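Local coordinates for protein arabinogalactan endo-1,4-beta-galactosidase (Ignisphaera aggregans, PDB 7OSK) that probably cleaves internal beta-1,4-galactosidic linkages of arabinogalactan through its glycoside hydrolase family 53 catalytic domain, the part of a longer protein described here, at residues W61-G67 against W356-A362; G235-Y241 against D272-L276; A294-D300 against N374-F380. The contacts are given in a common frame with arbitrary orientation. Residue numbers count along the deposited sequence, not the author numbering.

Overall arrangement
In a TIM barrel, residues far apart in sequence meet wherever the ring of strands brings their connections side by side. Here helix 59-65, after the first strand, waits nearly 290 residues for 356-362, in the loop after the eighth strand, so contact 1 joins the two ends of the ring. Contact 2, between 235-241 and 272-276, falls within that long excursion and links the fifth and sixth beta-alpha units. Contact 3 joins the loop after the seventh strand (294-300) to the loop after the eighth (374-380), so it crosses contact 1 along the chain. These two touch through Pro358 and Phe380, whereas contact 2 lies on the opposite side of the chain's centre from contact 1.

Contact 1 (W61-G67 against W356-A362)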
loop_
_atom_site.group_PDB
_atom_site.type_symbol
_atom_site.label_atom_id
_atom_site.label_comp_id
_atom_site.label_asym_id
_atom_site.label_seq_id
_atom_site.Cartn_x
_atom_site.Cartn_y
_atom_site.Cartn_z
ATOM N N TRP A 61 0.959 -13.416 8.096
ATOM C CA TRP A 61 1.679 -13.699 9.335
ATOM C C TRP A 61 0.710 -13.935 10.492
ATOM O O TRP A 61 0.889 -14.860 11.280
ATOM C CB TRP A 61 2.635 -12.549 9.662
ATOM C CG TRP A 61 3.415 -12.718 10.939
ATOM C CD1 TRP A 61 3.300 -11.968 12.071
ATOM C CD2 TRP A 61 4.432 -13.693 11.205
ATOM N NE1 TRP A 61 4.181 -12.413 13.025
ATOM C CE2 TRP A 61 4.888 -13.471 12.519
ATOM C CE3 TRP A 61 5.001 -14.732 10.460
ATOM C CZ2 TRP A 61 5.884 -14.249 13.107
ATOM C CZ3 TRP A 61 5.991 -15.505 11.046
ATOM C CH2 TRP A 61 6.421 -15.258 12.357
ATOM N N ILE A 62 -0.319 -13.096 10.577
ATOM C CA ILE A 62 -1.339 -13.214 11.617
ATOM C C ILE A 62 -2.016 -14.587 11.586
ATOM O O ILE A 62 -2.233 -15.201 12.630
ATOM C CB ILE A 62 -2.412 -12.108 11.469
ATOM C CG1 ILE A 62 -1.787 -10.737 11.745
ATOM C CG2 ILE A 62 -3.589 -12.353 12.415
ATOM C CD1 ILE A 62 -2.711 -9.552 11.486
ATOM N N ILE A 63 -2.348 -15.057 10.388
ATOM C CA ILE A 63 -3.028 -16.339 10.223
ATOM C C ILE A 63 -2.132 -17.498 10.663
ATOM O O ILE A 63 -2.611 -18.485 11.227
ATOM C CB ILE A 63 -3.466 -16.554 8.756
ATOM C CG1 ILE A 63 -4.390 -15.417 8.307
ATOM C CG2 ILE A 63 -4.177 -17.898 8.591
ATOM C CD1 ILE A 63 -4.679 -15.398 6.818
ATOM N N GLU A 64 -0.834 -17.376 10.405
ATOM C CA GLU A 64 0.117 -18.421 10.762
ATOM C C GLU A 64 0.230 -18.569 12.274
ATOM O O GLU A 64 0.478 -19.662 12.780
ATOM C CB GLU A 64 1.493 -18.123 10.157
ATOM C CG GLU A 64 1.550 -18.303 8.642
ATOM C CD GLU A 64 2.896 -17.922 8.049
ATOM O OE1 GLU A 64 3.859 -17.752 8.825
ATOM O OE2 GLU A 64 2.989 -17.794 6.808
ATOM N N LEU A 65 0.039 -17.467 12.992
ATOM C CA LEU A 65 0.147 -17.474 14.446
ATOM C C LEU A 65 -1.125 -17.998 15.109
ATOM O O LEU A 65 -1.099 -18.408 16.270
ATOM C CB LEU A 65 0.462 -16.066 14.961
ATOM C CG LEU A 65 1.769 -15.431 14.478
ATOM C CD1 LEU A 65 1.978 -14.081 15.147
ATOM C CD2 LEU A 65 2.966 -16.341 14.725
ATOM N N GLY A 66 -2.231 -17.981 14.369
ATOM C CA GLY A 66 -3.504 -18.476 14.867
ATOM C C GLY A 66 -4.589 -17.416 14.904
ATOM O O GLY A 66 -5.649 -17.627 15.495
ATOM N N GLY A 67 -4.328 -16.274 14.276
ATOM C CA GLY A 67 -5.302 -15.200 14.217
ATOM C C GLY A 67 -6.489 -15.553 13.341
ATOM O O GLY A 67 -6.332 -16.202 12.307
ATOM N N TRP A 356 -4.735 -5.493 9.845
ATOM C CA TRP A 356 -3.772 -5.502 10.939
ATOM C C TRP A 356 -4.482 -5.514 12.294
ATOM O O TRP A 356 -4.503 -4.515 13.013
ATOM C CB TRP A 356 -2.831 -4.300 10.823
ATOM C CG TRP A 356 -1.498 -4.514 11.474
ATOM C CD1 TRP A 356 -1.118 -5.576 12.242
ATOM C CD2 TRP A 356 -0.362 -3.645 11.403
ATOM N NE1 TRP A 356 0.181 -5.421 12.656
ATOM C CE2 TRP A 356 0.669 -4.243 12.154
ATOM C CE3 TRP A 356 -0.118 -2.418 10.778
ATOM C CZ2 TRP A 356 1.922 -3.658 12.298
ATOM C CZ3 TRP A 356 1.129 -1.838 10.923
ATOM C CH2 TRP A 356 2.133 -2.458 11.677
ATOM N N ILE A 357 -5.063 -6.662 12.630
ATOM C CA ILE A 357 -5.758 -6.833 13.899
ATOM C C ILE A 357 -4.753 -7.114 15.017
ATOM O O ILE A 357 -3.650 -7.590 14.753
ATOM C CB ILE A 357 -6.789 -7.979 13.819
ATOM C CG1 ILE A 357 -6.106 -9.303 13.461
ATOM C CG2 ILE A 357 -7.857 -7.652 12.783
ATOM C CD1 ILE A 357 -6.950 -10.520 13.763
ATOM N N PRO A 358 -5.129 -6.819 16.273
ATOM C CA PRO A 358 -4.194 -7.073 17.371
ATOM C C PRO A 358 -4.049 -8.560 17.655
ATOM O O PRO A 358 -5.051 -9.240 17.881
ATOM C CB PRO A 358 -4.836 -6.344 18.553
ATOM C CG PRO A 358 -6.286 -6.367 18.255
ATOM C CD PRO A 358 -6.409 -6.273 16.759
ATOM N N TYR A 359 -2.817 -9.055 17.636
ATOM C CA TYR A 359 -2.553 -10.454 17.938
ATOM C C TYR A 359 -1.134 -10.614 18.475
ATOM O O TYR A 359 -0.211 -9.976 17.972
ATOM C CB TYR A 359 -2.746 -11.324 16.697
ATOM C CG TYR A 359 -3.026 -12.777 17.022
ATOM C CD1 TYR A 359 -4.325 -13.228 17.210
ATOM C CD2 TYR A 359 -1.989 -13.694 17.152
ATOM C CE1 TYR A 359 -4.586 -14.551 17.515
ATOM C CE2 TYR A 359 -2.242 -15.021 17.453
ATOM C CZ TYR A 359 -3.544 -15.442 17.632
ATOM O OH TYR A 359 -3.807 -16.760 17.935
ATOM N N PRO A 360 -0.955 -11.455 19.508
ATOM C CA PRO A 360 0.398 -11.706 20.014
ATOM C C PRO A 360 1.346 -12.205 18.927
ATOM O O PRO A 360 1.071 -13.228 18.295
ATOM C CB PRO A 360 0.176 -12.779 21.083
ATOM C CG PRO A 360 -1.209 -12.559 21.548
ATOM C CD PRO A 360 -1.976 -12.123 20.335
ATOM N N GLY A 361 2.439 -11.479 18.713
ATOM C CA GLY A 361 3.441 -11.867 17.737
ATOM C C GLY A 361 3.319 -11.134 16.415
ATOM O O GLY A 361 4.246 -11.156 15.603
ATOM N N ALA A 362 2.179 -10.482 16.202
ATOM C CA ALA A 362 1.912 -9.772 14.953
ATOM C C ALA A 362 2.012 -8.261 15.142
ATOM O O ALA A 362 1.186 -7.507 14.631
ATOM C CB ALA A 362 0.538 -10.143 14.421
#
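When a short helix meets a loop, a few rotamers can settle the fit. Trp61, with chi1 near 180° (t), swings its indole out so that NE1 donates a nearly linear hydrogen bond to Gly361 O at 2.9 Å. The edge of the ring also lies against the loop, with Trp61 CD1 3.9 Å from Ala362 CA. One residue on, Ile62 starts out sideways, but its extended mt conformation carries the chain into the apolar heart of the contact: CG1 is 3.6 Å from Ala362 CB, and CD1 lies 3.9 Å from Ile357 CG1. Leu65, also mt, places CD1 3.4 Å from Pro360 O and 3.5 Å from Gly361 C, against the type II beta turn of Tyr359 to Ala362. That turn is closed by Ala362 N to Tyr359 O at 3.0 Å. Gly361 takes positive phi in it, where a CB would collide with Leu65 CD1. A second glycine ends the helix: Gly66, also at positive phi, is the C-prime residue of a Schellman motif, with Gly67 N bonded to Ile62 O at 2.9 Å. The emerging backbone then passes over Tyr359, a t rotamer whose ring face receives Gly67 CA in a CH-pi contact, 3.9 Å from the centroid. Within the loop, Trp356 NE1 bonds to Ala362 O at 3.0 Å, while Trp356 O meets the calcium ligand Asn370. The loop following strand 346-352 thus packs on helix 59-65, just beyond strand 51-55, where the first and last strands of the barrel adjoin.

Contact 2 (G235-Y241 against D272-L276); sequences GVKADFY and DFRNL
Residues 235-237 are extended or irregular: Gly235 has phi/psi 96/177, Val236 -130/24 and Lys237 -68/97. Lys237 is the N-cap of a helix whose first turn holds Ala238 to Tyr241, with Tyr241 N bonded to Lys237 O at 3.2 Å. Residues 272-276 are helical throughout, and the nearest backbone approach sets Ala238 CA 5.1 Å from Leu276 CA. No hydrogen bond crosses the contact. In the TIM barrel this is the meeting of two consecutive beta-alpha units: the turn leaving strand 228-234 for helix 238-250 packs against helix 270-283, which follows strand 257-261. Leu276, a tp rotamer pointing toward the other segment, has the largest buried area in the contact, followed by Val236. Leu276 CD2 lies 3.7 Å from Val236 CG1 and Leu276 CD1 4.0 Å from Ala238 CB; Leu276 CD1 also sits over the face of the Tyr241 ring, a CH-pi contact 3.8 Å from the centroid and 19° off the normal. Tyr241 (chi1 -84°) turns its ring back under its own segment, where Tyr241 OH donates to Gly235 O at 2.6 Å. With Val236 at chi1 -78°, Val236 CG1 is 4.0 Å from Phe273 CD1, at the edge of the ring of Phe273 (chi1 t), and Val236 CB is 3.9 Å from Asp272 O.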
loop_
_atom_site.group_PDB
_atom_site.type_symbol
_atom_site.label_atom_id
_atom_site.label_comp_id
_atom_site.label_asym_id
_atom_site.label_seq_id
_atom_site.Cartn_x
_atom_site.Cartn_y
_atom_site.Cartn_z
ATOM N N GLY A 235 2.429 12.137 0.541
ATOM C CA GLY A 235 2.008 13.513 0.724
ATOM C C GLY A 235 1.144 13.992 -0.423
ATOM O O GLY A 235 0.906 13.254 -1.382
ATOM N N VAL A 236 0.667 15.229 -0.317
ATOM C CA VAL A 236 -0.137 15.837 -1.367
ATOM C C VAL A 236 0.398 17.224 -1.729
ATOM O O VAL A 236 -0.333 18.071 -2.241
ATOM C CB VAL A 236 -1.629 15.931 -0.956
ATOM C CG1 VAL A 236 -2.310 14.576 -1.096
ATOM C CG2 VAL A 236 -1.762 16.456 0.466
ATOM N N LYS A 237 1.682 17.448 -1.461
ATOM C CA LYS A 237 2.342 18.679 -1.879
ATOM C C LYS A 237 2.437 18.697 -3.404
ATOM O O LYS A 237 3.343 18.102 -3.988
ATOM C CB LYS A 237 3.734 18.800 -1.245
ATOM C CG LYS A 237 3.937 20.040 -0.385
ATOM C CD LYS A 237 5.313 20.651 -0.623
ATOM C CE LYS A 237 5.600 21.797 0.336
ATOM N NZ LYS A 237 5.812 23.095 -0.374
ATOM N N ALA A 238 1.492 19.379 -4.043
ATOM C CA ALA A 238 1.371 19.350 -5.499
ATOM C C ALA A 238 2.617 19.890 -6.199
ATOM O O ALA A 238 3.060 19.330 -7.201
ATOM C CB ALA A 238 0.142 20.136 -5.937
ATOM N N ASP A 239 3.184 20.970 -5.671
ATOM C CA ASP A 239 4.348 21.592 -6.293
ATOM C C ASP A 239 5.555 20.655 -6.283
ATOM O O ASP A 239 6.445 20.777 -7.125
ATOM C CB ASP A 239 4.698 22.909 -5.593
ATOM C CG ASP A 239 4.884 22.746 -4.098
ATOM O OD1 ASP A 239 4.192 21.896 -3.499
ATOM O OD2 ASP A 239 5.722 23.469 -3.520
ATOM N N PHE A 240 5.585 19.722 -5.336
ATOM C CA PHE A 240 6.664 18.739 -5.279
ATOM C C PHE A 240 6.454 17.638 -6.312
ATOM O O PHE A 240 7.403 17.206 -6.964
ATOM C CB PHE A 240 6.773 18.124 -3.883
ATOM C CG PHE A 240 7.670 16.919 -3.827
ATOM C CD1 PHE A 240 9.044 17.065 -3.713
ATOM C CD2 PHE A 240 7.140 15.642 -3.897
ATOM C CE1 PHE A 240 9.872 15.958 -3.666
ATOM C CE2 PHE A 240 7.960 14.531 -3.853
ATOM C CZ PHE A 240 9.328 14.688 -3.737
ATOM N N TYR A 241 5.209 17.184 -6.448
ATOM C CA TYR A 241 4.868 16.167 -7.437
ATOM C C TYR A 241 5.259 16.639 -8.833
ATOM O O TYR A 241 5.825 15.879 -9.621
ATOM C CB TYR A 241 3.374 15.843 -7.391
ATOM C CG TYR A 241 2.984 14.820 -6.345
ATOM C CD1 TYR A 241 3.071 15.112 -4.988
ATOM C CD2 TYR A 241 2.509 13.567 -6.714
ATOM C CE1 TYR A 241 2.708 14.183 -4.029
ATOM C CE2 TYR A 241 2.141 12.630 -5.762
ATOM C CZ TYR A 241 2.244 12.944 -4.421
ATOM O OH TYR A 241 1.880 12.018 -3.467
ATOM N N ASP A 272 -6.957 19.565 -0.035
ATOM C CA ASP A 272 -5.551 19.463 -0.411
ATOM C C ASP A 272 -5.338 18.254 -1.318
ATOM O O ASP A 272 -4.475 18.269 -2.198
ATOM C CB ASP A 272 -4.662 19.358 0.830
ATOM C CG ASP A 272 -4.739 20.591 1.711
ATOM O OD1 ASP A 272 -4.916 21.703 1.171
ATOM O OD2 ASP A 272 -4.621 20.449 2.946
ATOM N N PHE A 273 -6.131 17.209 -1.097
ATOM C CA PHE A 273 -6.072 16.020 -1.936
ATOM C C PHE A 273 -6.690 16.301 -3.303
ATOM O O PHE A 273 -6.182 15.848 -4.325
ATOM C CB PHE A 273 -6.784 14.846 -1.261
ATOM C CG PHE A 273 -6.802 13.589 -2.087
ATOM C CD1 PHE A 273 -5.668 12.800 -2.201
ATOM C CD2 PHE A 273 -7.953 13.195 -2.751
ATOM C CE1 PHE A 273 -5.682 11.646 -2.960
ATOM C CE2 PHE A 273 -7.973 12.040 -3.512
ATOM C CZ PHE A 273 -6.836 11.266 -3.616
ATOM N N ARG A 274 -7.783 17.058 -3.312
ATOM C CA ARG A 274 -8.456 17.426 -4.554
ATOM C C ARG A 274 -7.543 18.229 -5.473
ATOM O O ARG A 274 -7.531 18.023 -6.685
ATOM C CB ARG A 274 -9.719 18.236 -4.262
ATOM C CG ARG A 274 -10.993 17.416 -4.230
ATOM C CD ARG A 274 -12.219 18.304 -4.090
ATOM N NE ARG A 274 -13.435 17.626 -4.532
ATOM C CZ ARG A 274 -14.181 16.836 -3.767
ATOM N NH1 ARG A 274 -13.847 16.606 -2.501
ATOM N NH2 ARG A 274 -15.267 16.268 -4.270
ATOM N N ASN A 275 -6.785 19.147 -4.888
ATOM C CA ASN A 275 -5.900 20.008 -5.659
ATOM C C ASN A 275 -4.787 19.213 -6.326
ATOM O O ASN A 275 -4.368 19.534 -7.438
ATOM C CB ASN A 275 -5.298 21.096 -4.766
ATOM C CG ASN A 275 -6.354 21.984 -4.140
ATOM O OD1 ASN A 275 -7.372 22.296 -4.761
ATOM N ND2 ASN A 275 -6.117 22.398 -2.901
ATOM N N LEU A 276 -4.308 18.177 -5.646
ATOM C CA LEU A 276 -3.262 17.329 -6.202
ATOM C C LEU A 276 -3.775 16.554 -7.407
ATOM O O LEU A 276 -3.113 16.493 -8.442
ATOM C CB LEU A 276 -2.730 16.350 -5.153
ATOM C CG LEU A 276 -1.647 15.395 -5.669
ATOM C CD1 LEU A 276 -0.390 16.165 -6.059
ATOM C CD2 LEU A 276 -1.331 14.325 -4.649
#

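Contact 3 (A294-D300 against N374-F380)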
loop_
_atom_site.group_PDB
_atom_site.type_symbol
_atom_site.label_atom_id
_atom_site.label_comp_id
_atom_site.label_asym_id
_atom_site.label_seq_id
_atom_site.Cartn_x
_atom_site.Cartn_y
_atom_site.Cartn_z
ATOM N N ALA A 294 -5.648 5.612 5.379
ATOM C CA ALA A 294 -6.328 4.998 6.510
ATOM C C ALA A 294 -6.890 6.045 7.451
ATOM O O ALA A 294 -6.517 7.215 7.389
ATOM C CB ALA A 294 -5.382 4.077 7.261
ATOM N N TYR A 295 -7.796 5.615 8.322
ATOM C CA TYR A 295 -8.318 6.479 9.369
ATOM C C TYR A 295 -8.744 5.645 10.567
ATOM O O TYR A 295 -8.849 4.421 10.473
ATOM C CB TYR A 295 -9.495 7.310 8.861
ATOM C CG TYR A 295 -9.629 8.626 9.583
ATOM C CD1 TYR A 295 -8.780 9.685 9.290
ATOM C CD2 TYR A 295 -10.589 8.809 10.567
ATOM C CE1 TYR A 295 -8.888 10.888 9.948
ATOM C CE2 TYR A 295 -10.706 10.012 11.234
ATOM C CZ TYR A 295 -9.850 11.050 10.920
ATOM O OH TYR A 295 -9.952 12.257 11.573
ATOM N N ALA A 296 -8.985 6.317 11.688
ATOM C CA ALA A 296 -9.308 5.635 12.932
ATOM C C ALA A 296 -10.807 5.400 13.081
ATOM O O ALA A 296 -11.606 6.327 12.948
ATOM C CB ALA A 296 -8.783 6.430 14.112
ATOM N N TRP A 297 -11.179 4.150 13.350
ATOM C CA TRP A 297 -12.560 3.809 13.676
ATOM C C TRP A 297 -12.786 3.926 15.182
ATOM O O TRP A 297 -13.920 3.838 15.658
ATOM C CB TRP A 297 -12.904 2.398 13.189
ATOM C CG TRP A 297 -12.036 1.310 13.775
ATOM C CD1 TRP A 297 -10.822 0.894 13.315
ATOM C CD2 TRP A 297 -12.325 0.503 14.924
ATOM N NE1 TRP A 297 -10.334 -0.117 14.108
ATOM C CE2 TRP A 297 -11.238 -0.375 15.103
ATOM C CE3 TRP A 297 -13.396 0.440 15.820
ATOM C CZ2 TRP A 297 -11.191 -1.304 16.140
ATOM C CZ3 TRP A 297 -13.347 -0.482 16.849
ATOM C CH2 TRP A 297 -12.251 -1.342 16.999
ATOM N N THR A 298 -11.699 4.129 15.924
ATOM C CA THR A 298 -11.763 4.332 17.367
ATOM C C THR A 298 -10.451 4.930 17.860
ATOM O O THR A 298 -9.486 5.024 17.106
ATOM C CB THR A 298 -12.037 3.017 18.124
ATOM O OG1 THR A 298 -12.065 3.270 19.535
ATOM C CG2 THR A 298 -10.960 1.987 17.821
ATOM N N LEU A 299 -10.421 5.323 19.128
ATOM C CA LEU A 299 -9.232 5.920 19.724
ATOM C C LEU A 299 -8.665 5.008 20.805
ATOM O O LEU A 299 -7.566 5.237 21.312
ATOM C CB LEU A 299 -9.571 7.299 20.303
ATOM C CG LEU A 299 -8.681 8.519 20.026
ATOM C CD1 LEU A 299 -7.947 8.456 18.692
ATOM C CD2 LEU A 299 -9.539 9.775 20.078
ATOM N N ASP A 300 -9.416 3.967 21.148
ATOM C CA ASP A 300 -8.997 3.030 22.182
ATOM C C ASP A 300 -7.803 2.178 21.746
ATOM O O ASP A 300 -7.432 2.160 20.572
ATOM C CB ASP A 300 -10.170 2.128 22.578
ATOM C CG ASP A 300 -11.128 2.806 23.539
ATOM O OD1 ASP A 300 -11.169 4.054 23.568
ATOM O OD2 ASP A 300 -11.842 2.089 24.270
ATOM N N ASN A 374 -6.478 0.372 15.684
ATOM C CA ASN A 374 -7.639 1.255 15.709
ATOM C C ASN A 374 -7.849 1.927 14.356
ATOM O O ASN A 374 -8.724 2.780 14.212
ATOM C CB ASN A 374 -7.504 2.318 16.808
ATOM C CG ASN A 374 -6.357 3.278 16.564
ATOM O OD1 ASN A 374 -5.305 2.893 16.056
ATOM N ND2 ASN A 374 -6.556 4.540 16.936
ATOM N N GLN A 375 -7.037 1.540 13.373
ATOM C CA GLN A 375 -7.173 2.034 12.004
ATOM C C GLN A 375 -7.432 0.899 11.017
ATOM O O GLN A 375 -7.506 1.128 9.814
ATOM C CB GLN A 375 -5.920 2.797 11.575
ATOM C CG GLN A 375 -5.745 4.146 12.240
ATOM C CD GLN A 375 -4.685 4.987 11.558
ATOM O OE1 GLN A 375 -3.741 5.453 12.195
ATOM N NE2 GLN A 375 -4.837 5.186 10.254
ATOM N N ALA A 376 -7.554 -0.323 11.522
ATOM C CA ALA A 376 -7.888 -1.463 10.676
ATOM C C ALA A 376 -9.374 -1.434 10.339
ATOM O O ALA A 376 -10.121 -0.630 10.890
ATOM C CB ALA A 376 -7.519 -2.769 11.364
ATOM N N LEU A 377 -9.796 -2.302 9.423
ATOM C CA LEU A 377 -11.208 -2.411 9.066
ATOM C C LEU A 377 -11.869 -3.571 9.813
ATOM O O LEU A 377 -13.024 -3.914 9.553
ATOM C CB LEU A 377 -11.364 -2.585 7.552
ATOM C CG LEU A 377 -10.929 -1.382 6.707
ATOM C CD1 LEU A 377 -10.963 -1.712 5.222
ATOM C CD2 LEU A 377 -11.806 -0.173 6.993
ATOM N N PHE A 378 -11.122 -4.164 10.743
ATOM C CA PHE A 378 -11.632 -5.196 11.640
ATOM C C PHE A 378 -11.405 -4.741 13.077
ATOM O O PHE A 378 -10.458 -4.001 13.346
ATOM C CB PHE A 378 -10.932 -6.536 11.394
ATOM C CG PHE A 378 -11.155 -7.100 10.022
ATOM C CD1 PHE A 378 -10.426 -6.636 8.941
ATOM C CD2 PHE A 378 -12.084 -8.108 9.814
ATOM C CE1 PHE A 378 -10.626 -7.158 7.675
ATOM C CE2 PHE A 378 -12.289 -8.635 8.551
ATOM C CZ PHE A 378 -11.557 -8.159 7.481
ATOM N N ASP A 379 -12.257 -5.176 14.003
ATOM C CA ASP A 379 -12.077 -4.805 15.404
ATOM C C ASP A 379 -11.039 -5.707 16.068
ATOM O O ASP A 379 -10.438 -6.562 15.416
ATOM C CB ASP A 379 -13.409 -4.852 16.170
ATOM C CG ASP A 379 -14.056 -6.231 16.177
ATOM O OD1 ASP A 379 -13.340 -7.256 16.158
ATOM O OD2 ASP A 379 -15.303 -6.281 16.222
ATOM N N PHE A 380 -10.840 -5.514 17.367
ATOM C CA PHE A 380 -9.802 -6.227 18.103
ATOM C C PHE A 380 -10.084 -7.724 18.155
ATOM O O PHE A 380 -9.163 -8.537 18.241
ATOM C CB PHE A 380 -9.679 -5.662 19.520
ATOM C CG PHE A 380 -9.498 -4.168 19.561
ATOM C CD1 PHE A 380 -8.930 -3.497 18.490
ATOM C CD2 PHE A 380 -9.899 -3.434 20.665
ATOM C CE1 PHE A 380 -8.765 -2.126 18.520
ATOM C CE2 PHE A 380 -9.732 -2.059 20.701
ATOM C CZ PHE A 380 -9.165 -1.406 19.627
#
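Two irregular loops interlock here, one following strand 287-293 and the other following strand 346-352, beside the bound calcium ion. Neither is helix or strand, so the pairing combines individual hydrogen bonds with the packing of Trp297, without a repeating ladder. Trp297 N donates to Asn374 O at 2.9 Å, and Asn374 returns the favour through its side chain, ND2 to Thr298 O at 3.0 Å. Two CA-H...O contacts add to this, Gln375 CA to Tyr295 O at 3.3 Å and Ala296 CA to Asn374 O at 3.2 Å. ND2 of Asn374 also bonds to Phe309 O, further along the same loop as Thr298, so one amide joins two points of that loop to 374-380. Such cross-linking of the seventh and eighth beta-alpha loops lies at the end of the TIM barrel where glycosidases of this fold carry their active sites. The calcium itself takes ligands from both loops, among them Asn307 from one and Asn370 and Glu373 from the other, and the indole NE1 of Trp297 bonds to Glu373 O. With chi1 at 59° (p), Trp297 is laid across 374-380: CD1 reaches 2.9 Å from Ala376 O, CZ2 3.7 Å from Asp379 CA and 3.5 Å from Phe380 CE1. The two aromatic rings meet obliquely, planes at 56° and centroids 5.2 Å apart. Thr298 CG2 touches Asn374 CB at 3.6 Å, while Thr298 OG1 accepts Asp300 N at 3.2 Å in an ST turn.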